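Local atomic coordinates of replicative DNA helicase (Helicobacter pylori, PDB entry 3GXV), a protein that probably unwinds duplex DNA at the replication fork as a hexameric, ATP-driven helicase, and interacts with primase, probably linking unwinding to primer synthesis. Residues L10-I13 / E14-V17; N25-I28 / E29-H32; E80-V83 / A84-A88. All coordinates share one frame; numbering follows the deposited sequence.

Contact 1: residues L10-I13 / E14-V17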
loop_
_atom_site.group_PDB
_atom_site.type_symbol
_atom_site.label_atom_id
_atom_site.label_comp_id
_atom_site.label_asym_id
_atom_site.label_seq_id
_atom_site.Cartn_x
_atom_site.Cartn_y
_atom_site.Cartn_z
ATOM N N LEU B 10 -10.767 -14.747 18.203
ATOM C CA LEU B 10 -11.380 -13.609 17.535
ATOM C C LEU B 10 -10.336 -12.515 17.301
ATOM O O LEU B 10 -10.265 -11.913 16.221
ATOM C CB LEU B 10 -12.517 -13.057 18.392
ATOM C CG LEU B 10 -13.940 -13.366 17.926
ATOM C CD1 LEU B 10 -14.946 -12.794 18.932
ATOM C CD2 LEU B 10 -14.151 -12.768 16.533
ATOM N N GLN B 11 -9.521 -12.273 18.319
ATOM C CA GLN B 11 -8.487 -11.273 18.212
ATOM C C GLN B 11 -7.473 -11.685 17.131
ATOM O O GLN B 11 -7.088 -10.873 16.289
ATOM C CB GLN B 11 -7.799 -11.098 19.575
ATOM C CG GLN B 11 -7.075 -9.780 19.703
ATOM C CD GLN B 11 -6.565 -9.514 21.100
ATOM O OE1 GLN B 11 -5.911 -8.502 21.344
ATOM N NE2 GLN B 11 -6.866 -10.414 22.030
ATOM N N ASN B 12 -7.062 -12.950 17.159
ATOM C CA ASN B 12 -6.096 -13.491 16.209
ATOM C C ASN B 12 -6.614 -13.440 14.768
ATOM O O ASN B 12 -5.869 -13.156 13.833
ATOM C CB ASN B 12 -5.753 -14.932 16.596
ATOM C CG ASN B 12 -4.823 -15.600 15.609
ATOM O OD1 ASN B 12 -3.839 -15.008 15.169
ATOM N ND2 ASN B 12 -5.117 -16.846 15.268
ATOM N N ILE B 13 -7.898 -13.722 14.601
ATOM C CA ILE B 13 -8.535 -13.707 13.292
ATOM C C ILE B 13 -8.611 -12.310 12.688
ATOM O O ILE B 13 -8.520 -12.152 11.471
ATOM C CB ILE B 13 -9.973 -14.277 13.378
ATOM C CG1 ILE B 13 -9.909 -15.792 13.581
ATOM C CG2 ILE B 13 -10.766 -13.906 12.125
ATOM C CD1 ILE B 13 -11.260 -16.446 13.723
ATOM N N GLU B 14 -8.799 -11.307 13.539
ATOM C CA GLU B 14 -8.902 -9.931 13.080
ATOM C C GLU B 14 -7.580 -9.431 12.534
ATOM O O GLU B 14 -7.554 -8.651 11.588
ATOM C CB GLU B 14 -9.371 -9.017 14.215
ATOM C CG GLU B 14 -10.732 -9.412 14.778
ATOM C CD GLU B 14 -11.301 -8.416 15.768
ATOM O OE1 GLU B 14 -10.529 -7.728 16.490
ATOM O OE2 GLU B 14 -12.542 -8.340 15.841
ATOM N N ARG B 15 -6.486 -9.875 13.137
ATOM C CA ARG B 15 -5.164 -9.473 12.692
ATOM C C ARG B 15 -4.869 -10.119 11.349
ATOM O O ARG B 15 -4.416 -9.455 10.413
ATOM C CB ARG B 15 -4.089 -9.911 13.693
ATOM C CG ARG B 15 -4.131 -9.192 15.026
ATOM C CD ARG B 15 -2.863 -9.452 15.839
ATOM N NE ARG B 15 -2.786 -10.813 16.363
ATOM C CZ ARG B 15 -3.030 -11.152 17.627
ATOM N NH1 ARG B 15 -3.371 -10.238 18.521
ATOM N NH2 ARG B 15 -2.926 -12.412 17.999
ATOM N N ILE B 16 -5.116 -11.423 11.259
ATOM C CA ILE B 16 -4.844 -12.137 10.023
ATOM C C ILE B 16 -5.593 -11.492 8.860
ATOM O O ILE B 16 -5.106 -11.456 7.748
ATOM C CB ILE B 16 -5.241 -13.618 10.129
ATOM C CG1 ILE B 16 -4.396 -14.309 11.207
ATOM C CG2 ILE B 16 -5.050 -14.287 8.772
ATOM C CD1 ILE B 16 -4.836 -15.737 11.542
ATOM N N VAL B 17 -6.780 -10.970 9.142
ATOM C CA VAL B 17 -7.594 -10.321 8.129
ATOM C C VAL B 17 -6.976 -8.993 7.720
ATOM O O VAL B 17 -6.924 -8.672 6.531
ATOM C CB VAL B 17 -9.017 -10.073 8.653
ATOM C CG1 VAL B 17 -9.833 -9.290 7.629
ATOM C CG2 VAL B 17 -9.692 -11.399 8.935
#
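Gln11 O receives two backbone N-H groups, both weakly: Arg15 N at 3.4 Å, the i to i+4 bond of an alpha helix, and Glu14 N at 3.3 Å, an i to i+3 branch. Residues 10-17 form two turns of helix 3-23, the first helix of the all-helical N-terminal domain of this DnaB-type helicase. Glu14 N is a bifurcated (three-centre) donor, with Leu10 O at 3.1 Å as its main acceptor and Gln11 O as the weak one. One residue pair further on, Ile16 N meets Asn12 O at 3.2 Å in the straightest bond of the group (168° at the hydrogen).

Arg15 folds back along the helix onto the preceding turn. Its CG stands beside the backbone N (chi1 -68°), and a bend at chi3 (-71°) swings the guanidinium toward Gln11 and Asn12. One face of the group lies over Gln11 O and Asn12 CA, while NH1 is 3.9 Å from Gln11 CG. Both side-chain amides are tilted by about half a right angle to the guanidinium plane, and they approach it at packing distance. Arg15 also meets helix 79-87.

Glu14 runs out past the Leu10 carbonyl and is extended beyond CG, into the protein interior. There its carboxylate is buried, and gripped by three donors: Tyr42 N and Asn45 ND2 at OE1, and Tyr41 N at OE2. These two backbone N-H groups just before helix 43-57 and the Asn45 amide in its first turn would probably favour the ionised form.

Asn12 crosses the Ile16 side chain obliquely. Its amide spans the Ile16 end methyl, with OD1 3.8 Å and ND2 3.9 Å from CD1.

Contact 2: residues N25-I28 / E29-H32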
loop_
_atom_site.group_PDB
_atom_site.type_symbol
_atom_site.label_atom_id
_atom_site.label_comp_id
_atom_site.label_asym_id
_atom_site.label_seq_id
_atom_site.Cartn_x
_atom_site.Cartn_y
_atom_site.Cartn_z
ATOM N N ASN B 25 -3.994 -4.725 -0.799
ATOM C CA ASN B 25 -4.779 -3.533 -0.462
ATOM C C ASN B 25 -6.152 -3.475 -1.142
ATOM O O ASN B 25 -7.039 -2.741 -0.705
ATOM C CB ASN B 25 -3.967 -2.273 -0.789
ATOM C CG ASN B 25 -2.693 -2.178 0.034
ATOM O OD1 ASN B 25 -2.148 -3.191 0.466
ATOM N ND2 ASN B 25 -2.209 -0.962 0.250
ATOM N N HIS B 26 -6.335 -4.261 -2.199
ATOM C CA HIS B 26 -7.609 -4.263 -2.906
ATOM C C HIS B 26 -8.671 -5.041 -2.131
ATOM O O HIS B 26 -9.867 -4.793 -2.285
ATOM C CB HIS B 26 -7.443 -4.856 -4.314
ATOM C CG HIS B 26 -7.498 -6.356 -4.362
ATOM N ND1 HIS B 26 -8.673 -7.065 -4.233
ATOM C CD2 HIS B 26 -6.524 -7.276 -4.555
ATOM C CE1 HIS B 26 -8.423 -8.356 -4.347
ATOM N NE2 HIS B 26 -7.124 -8.511 -4.543
ATOM N N LYS B 27 -8.230 -5.971 -1.288
ATOM C CA LYS B 27 -9.152 -6.784 -0.503
ATOM C C LYS B 27 -9.924 -5.965 0.510
ATOM O O LYS B 27 -10.867 -6.470 1.135
ATOM C CB LYS B 27 -8.403 -7.896 0.235
ATOM C CG LYS B 27 -8.100 -9.152 -0.590
ATOM C CD LYS B 27 -7.283 -10.141 0.229
ATOM C CE LYS B 27 -7.025 -11.448 -0.515
ATOM N NZ LYS B 27 -8.223 -12.326 -0.551
ATOM N N ILE B 28 -9.544 -4.701 0.663
ATOM C CA ILE B 28 -10.194 -3.842 1.644
ATOM C C ILE B 28 -11.612 -3.474 1.235
ATOM O O ILE B 28 -12.456 -3.176 2.077
ATOM C CB ILE B 28 -9.356 -2.553 1.909
ATOM C CG1 ILE B 28 -9.808 -1.900 3.218
ATOM C CG2 ILE B 28 -9.515 -1.566 0.759
ATOM C CD1 ILE B 28 -8.961 -0.703 3.634
ATOM N N GLU B 29 -11.877 -3.515 -0.064
ATOM C CA GLU B 29 -13.204 -3.185 -0.582
ATOM C C GLU B 29 -14.182 -4.294 -0.209
ATOM O O GLU B 29 -15.300 -4.038 0.249
ATOM C CB GLU B 29 -13.130 -3.026 -2.102
ATOM C CG GLU B 29 -12.045 -2.046 -2.528
ATOM C CD GLU B 29 -11.631 -2.196 -3.978
ATOM O OE1 GLU B 29 -10.648 -1.537 -4.380
ATOM O OE2 GLU B 29 -12.286 -2.970 -4.712
ATOM N N GLU B 30 -13.737 -5.531 -0.393
ATOM C CA GLU B 30 -14.555 -6.688 -0.086
ATOM C C GLU B 30 -14.831 -6.765 1.419
ATOM O O GLU B 30 -15.981 -6.900 1.845
ATOM C CB GLU B 30 -13.847 -7.952 -0.577
ATOM C CG GLU B 30 -13.591 -7.975 -2.094
ATOM C CD GLU B 30 -12.223 -7.428 -2.496
ATOM O OE1 GLU B 30 -11.206 -8.073 -2.170
ATOM O OE2 GLU B 30 -12.163 -6.360 -3.143
ATOM N N VAL B 31 -13.771 -6.664 2.216
ATOM C CA VAL B 31 -13.878 -6.713 3.668
ATOM C C VAL B 31 -14.804 -5.628 4.210
ATOM O O VAL B 31 -15.595 -5.887 5.116
ATOM C CB VAL B 31 -12.490 -6.555 4.318
ATOM C CG1 VAL B 31 -12.615 -6.529 5.846
ATOM C CG2 VAL B 31 -11.589 -7.703 3.872
ATOM N N HIS B 32 -14.705 -4.424 3.645
ATOM C CA HIS B 32 -15.515 -3.274 4.068
ATOM C C HIS B 32 -16.984 -3.439 3.673
ATOM O O HIS B 32 -17.861 -2.763 4.216
ATOM C CB HIS B 32 -14.962 -1.986 3.442
ATOM C CG HIS B 32 -15.564 -0.728 3.994
ATOM N ND1 HIS B 32 -15.429 0.492 3.361
ATOM C CD2 HIS B 32 -16.271 -0.493 5.117
ATOM C CE1 HIS B 32 -16.033 1.424 4.081
ATOM N NE2 HIS B 32 -16.550 0.856 5.150
#
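Glu30 turns its carboxylate back onto the preceding turn, placing OE1 3.4 Å from His26 ND1. A bend at chi2 (93°) brings the group there. Carboxylate and imidazole planes are 35° apart; OE2 lies in plane at the ring edge, whereas OE1 approaches obliquely. Lys27 CG lies over the rim of one face of the same ring, and also comes within 3.6 Å of Glu30 OE1.

Beneath these groups the backbone fixes the spacing. Glu29 N bonds to His26 O at 3.3 Å, an i to i+3 step. Next, Val31 N reaches Lys27 O at 3.1 Å and almost straight (173°), and His32 N closes on Ile28 O at 3.0 Å.

Farther out, Glu119 of the second subunit is hydrogen-bonded to His26 NE2 through OE1 and forms a salt bridge with Lys27 NZ through OE2, so the imidazole sits between two acidic side chains that could polarise it. Ile28 and Val31 instead press on Ile21 of helix 3-23, and Ile28 also on Leu53. This is a short amphipathic helix, apolar toward helices 3-23 and 43-57 and charged at a subunit interface of the DnaB N-terminal domain.

Contact 3: residues E80-V83 / A84-A88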
loop_
_atom_site.group_PDB
_atom_site.type_symbol
_atom_site.label_atom_id
_atom_site.label_comp_id
_atom_site.label_asym_id
_atom_site.label_seq_id
_atom_site.Cartn_x
_atom_site.Cartn_y
_atom_site.Cartn_z
ATOM N N GLU B 80 3.131 -2.606 20.029
ATOM C CA GLU B 80 2.937 -4.046 20.122
ATOM C C GLU B 80 1.724 -4.509 19.323
ATOM O O GLU B 80 1.710 -5.624 18.800
ATOM C CB GLU B 80 2.801 -4.484 21.583
ATOM C CG GLU B 80 1.746 -3.742 22.393
ATOM C CD GLU B 80 2.329 -2.601 23.220
ATOM O OE1 GLU B 80 1.602 -2.083 24.095
ATOM O OE2 GLU B 80 3.504 -2.218 22.998
ATOM N N ASP B 81 0.719 -3.646 19.218
ATOM C CA ASP B 81 -0.504 -3.972 18.487
ATOM C C ASP B 81 -0.293 -3.915 16.981
ATOM O O ASP B 81 -1.011 -4.568 16.219
ATOM C CB ASP B 81 -1.640 -3.023 18.892
ATOM C CG ASP B 81 -2.202 -3.343 20.266
ATOM O OD1 ASP B 81 -2.494 -4.523 20.521
ATOM O OD2 ASP B 81 -2.358 -2.426 21.091
ATOM N N LEU B 82 0.693 -3.120 16.571
ATOM C CA LEU B 82 1.035 -2.962 15.167
ATOM C C LEU B 82 1.807 -4.192 14.715
ATOM O O LEU B 82 1.407 -4.869 13.770
ATOM C CB LEU B 82 1.890 -1.701 14.963
ATOM C CG LEU B 82 1.230 -0.320 15.093
ATOM C CD1 LEU B 82 2.289 0.766 15.020
ATOM C CD2 LEU B 82 0.207 -0.123 13.987
ATOM N N VAL B 83 2.907 -4.488 15.404
ATOM C CA VAL B 83 3.732 -5.642 15.059
ATOM C C VAL B 83 2.885 -6.907 15.091
ATOM O O VAL B 83 3.187 -7.888 14.404
ATOM C CB VAL B 83 4.915 -5.807 16.038
ATOM C CG1 VAL B 83 5.639 -4.489 16.196
ATOM C CG2 VAL B 83 4.420 -6.294 17.374
ATOM N N ALA B 84 1.824 -6.877 15.895
ATOM C CA ALA B 84 0.921 -8.017 16.005
ATOM C C ALA B 84 0.223 -8.186 14.664
ATOM O O ALA B 84 0.154 -9.286 14.105
ATOM C CB ALA B 84 -0.111 -7.769 17.105
ATOM N N ILE B 85 -0.285 -7.078 14.144
ATOM C CA ILE B 85 -0.984 -7.090 12.876
ATOM C C ILE B 85 -0.059 -7.369 11.691
ATOM O O ILE B 85 -0.364 -8.232 10.861
ATOM C CB ILE B 85 -1.732 -5.763 12.682
ATOM C CG1 ILE B 85 -2.804 -5.638 13.774
ATOM C CG2 ILE B 85 -2.348 -5.700 11.292
ATOM C CD1 ILE B 85 -3.280 -4.219 14.068
ATOM N N PHE B 86 1.071 -6.671 11.622
ATOM C CA PHE B 86 2.014 -6.862 10.516
ATOM C C PHE B 86 2.711 -8.219 10.473
ATOM O O PHE B 86 3.080 -8.693 9.399
ATOM C CB PHE B 86 3.075 -5.747 10.519
ATOM C CG PHE B 86 2.530 -4.385 10.157
ATOM C CD1 PHE B 86 2.042 -4.139 8.887
ATOM C CD2 PHE B 86 2.475 -3.372 11.100
ATOM C CE1 PHE B 86 1.504 -2.899 8.554
ATOM C CE2 PHE B 86 1.938 -2.123 10.785
ATOM C CZ PHE B 86 1.449 -1.885 9.509
ATOM N N ALA B 87 2.883 -8.849 11.632
ATOM C CA ALA B 87 3.561 -10.142 11.693
ATOM C C ALA B 87 2.641 -11.341 11.461
ATOM O O ALA B 87 3.096 -12.397 11.044
ATOM C CB ALA B 87 4.286 -10.292 13.022
ATOM N N ALA B 88 1.350 -11.177 11.731
ATOM C CA ALA B 88 0.395 -12.258 11.533
ATOM C C ALA B 88 0.454 -12.715 10.082
ATOM O O ALA B 88 0.719 -11.917 9.187
ATOM C CB ALA B 88 -1.006 -11.790 11.884
#
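Ala84 N opens the second turn with a weak bond to Glu80 O at 3.2 Å, and the Ala84 methyl rests on the carbonyls of Glu80 and Asp81. Residues 80-87 belong to helix 79-87, a short alpha helix of the all-helical DnaB N-terminal domain, and the i to i+4 ladder continues through it.

Ile85 follows with another weak bond, from its N to Asp81 O at 3.3 Å. Its CG1 lies beside the backbone N (chi1 -64°), which carries the end of the chain back over the carbonyl of Asp81. This buried side chain then packs on Leu18 of helix 3-23 and Phe48 of helix 43-57, while Asp81 holds Tyr42 OH through OD1.

Phe86 has the shortest of these backbone bonds: Phe86 N to Leu82 O, 2.8 Å, bent only slightly from linear (171°). Leu82 and Phe86 extend in parallel from the same flank of the helix, with ring atom CE2 4.2 Å from Leu82 CD2. Both reach Arg68 of helix 64-69, and the ring also touches Glu64 and Ile67, so this pair joins the two short helices.

Ala87 N reaches Val83 O at 2.9 Å, and Ala87 also packs against an acidic side chain of the bound peptide. At Ala88 the chain departs from the helix (psi 148°). Even so, its backbone N remains tied to the helix by a bond of 3.3 Å to Ala84 O, while Ala88 O turns to Ser19 OG.

The three contacts come in series along the chain, each on one helix or at its end: contact 1 on helix 3-23, contact 2 on helix 27-32, contact 3 on helix 79-87. Contacts 1 and 3 have centres about 10 Å apart and touch, chiefly where Arg15 CD meets Ala84 CB at 3.5 Å. Contact 2 follows the end of the first helix; its centre is about 15 Å from that of contact 1, with nearest atoms about 4 Å apart, and about 19 Å from that of contact 3. Contact 1 thus lies deepest; contacts 2 and 3 both lie farther out, about 12 Å from the centre of the chain, contact 2 meeting the second subunit.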